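Local coordinates for sporozoite surface protein 2 (Plasmodium vivax, PDB 4HQO), which probably serves as the sporozoite surface adhesion receptor for gliding motility, through a metal-binding von Willebrand factor A domain and a thrombospondin repeat, at residues A[52-55]-A[56-59]. The protein carries 4 engineered substitutions. Residues are numbered along the deposited sequence; the frame is centred on the assembly and turned at random.
Sequences SLSR and DTIN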
# COMPACT_ATOMS: atom_id res chain seq x y z
N SER A 52 9.47 7.57 -6.14
CA SER A 52 9.03 8.85 -5.62
C SER A 52 8.41 8.69 -4.23
O SER A 52 7.18 8.64 -4.10
CB SER A 52 8.02 9.48 -6.59
OG SER A 52 7.68 10.80 -6.18
N LEU A 53 9.25 8.59 -3.19
CA LEU A 53 8.75 8.47 -1.83
C LEU A 53 8.21 9.80 -1.32
O LEU A 53 8.74 10.86 -1.64
CB LEU A 53 9.85 7.94 -0.89
CG LEU A 53 10.57 6.66 -1.33
CD1 LEU A 53 11.73 6.35 -0.39
CD2 LEU A 53 9.64 5.47 -1.39
N SER A 54 7.12 9.73 -0.56
CA SER A 54 6.56 10.88 0.15
C SER A 54 5.48 10.38 1.08
O SER A 54 4.99 9.27 0.92
CB SER A 54 5.98 11.94 -0.81
OG SER A 54 4.73 11.54 -1.34
N ARG A 55 5.10 11.21 2.05
CA ARG A 55 4.08 10.84 3.01
C ARG A 55 2.81 10.32 2.33
O ARG A 55 2.32 9.24 2.68
CB ARG A 55 3.75 12.05 3.89
CG ARG A 55 2.40 11.98 4.58
CD ARG A 55 2.46 11.07 5.77
NE ARG A 55 3.40 11.59 6.75
CZ ARG A 55 4.30 10.85 7.40
NH1 ARG A 55 4.37 9.53 7.19
NH2 ARG A 55 5.11 11.45 8.26
N ASP A 56 2.31 11.05 1.34
CA ASP A 56 1.02 10.73 0.72
C ASP A 56 1.08 9.75 -0.44
O ASP A 56 0.04 9.36 -0.99
CB ASP A 56 0.33 12.02 0.23
CG ASP A 56 0.03 12.98 1.35
OD1 ASP A 56 -0.16 12.52 2.50
OD2 ASP A 56 -0.01 14.21 1.09
N THR A 57 2.28 9.35 -0.86
CA THR A 57 2.37 8.46 -2.02
C THR A 57 3.08 7.15 -1.68
O THR A 57 2.54 6.31 -0.95
CB THR A 57 2.95 9.17 -3.29
OG1 THR A 57 4.32 9.53 -3.08
CG2 THR A 57 2.15 10.44 -3.62
N ILE A 58 4.29 6.94 -2.20
CA ILE A 58 5.00 5.69 -1.92
C ILE A 58 5.64 5.70 -0.53
O ILE A 58 6.37 6.62 -0.19
CB ILE A 58 6.05 5.37 -3.00
CG1 ILE A 58 5.41 5.47 -4.39
CG2 ILE A 58 6.63 3.97 -2.78
CD1 ILE A 58 6.34 5.15 -5.54
N ASN A 59 5.33 4.68 0.28
CA ASN A 59 5.98 4.48 1.57
C ASN A 59 6.77 3.18 1.54
O ASN A 59 6.24 2.12 1.17
CB ASN A 59 4.97 4.41 2.72
CG ASN A 59 4.19 5.71 2.92
OD1 ASN A 59 4.31 6.67 2.15
ND2 ASN A 59 3.36 5.72 3.97
O HOH W 1 5.11 10.45 -5.42
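Ser54 and Thr57 occupy the two ends of a type I beta turn in the von Willebrand factor A domain, on the loop that leads from helix 33-49 into strand 58-65, and their hydroxyls meet directly across it. Ser54 OG lies 2.7 Å from Thr57 OG1, a hydrogen bond in which either side could be the donor. Both oxygens sit between their own backbone N and carbonyl carbon (chi1 76° for Ser54, 66° for Thr57), which turns them to the same side of the turn, and Thr57 CG2 comes within 3.6 Å of Ser54 OG. A water 2.6 Å from Thr57 OG1 carries the polar chain on to Ser52 OG, so the threonine oxygen is gripped by two hydrogen-bonding partners.

The backbone closes the turn where Thr57 N donates a hydrogen bond to Ser54 O at 3.2 Å. One step outward, Ser54 N donates to Ile58 O, and Leu53 is bridged to Ile58 just as the strand begins. Here the side chains of Leu53 and Ile58 cross at about a right angle, Leu53 CD2 resting 3.6 Å from Ile58 CG2. The isoleucine also lays CB and CG1 against Ser52 O, while elsewhere it touches Val19 of the neighbouring strand 19-26.

At the turn's corner Arg55 bends at chi2 and chi3 and carries its guanidinium away to where NH1 hydrogen-bonds to the carbonyl oxygen of Gly76. The carboxylate of Asp56 is not paired with it, since Arg55 NE stays 5.6 Å from Asp56 OD1; the planes of the two groups are turned 59° apart. What that oxygen does approach is the aliphatic part of the arginine, with Arg55 CG 3.3 Å from Asp56 OD1.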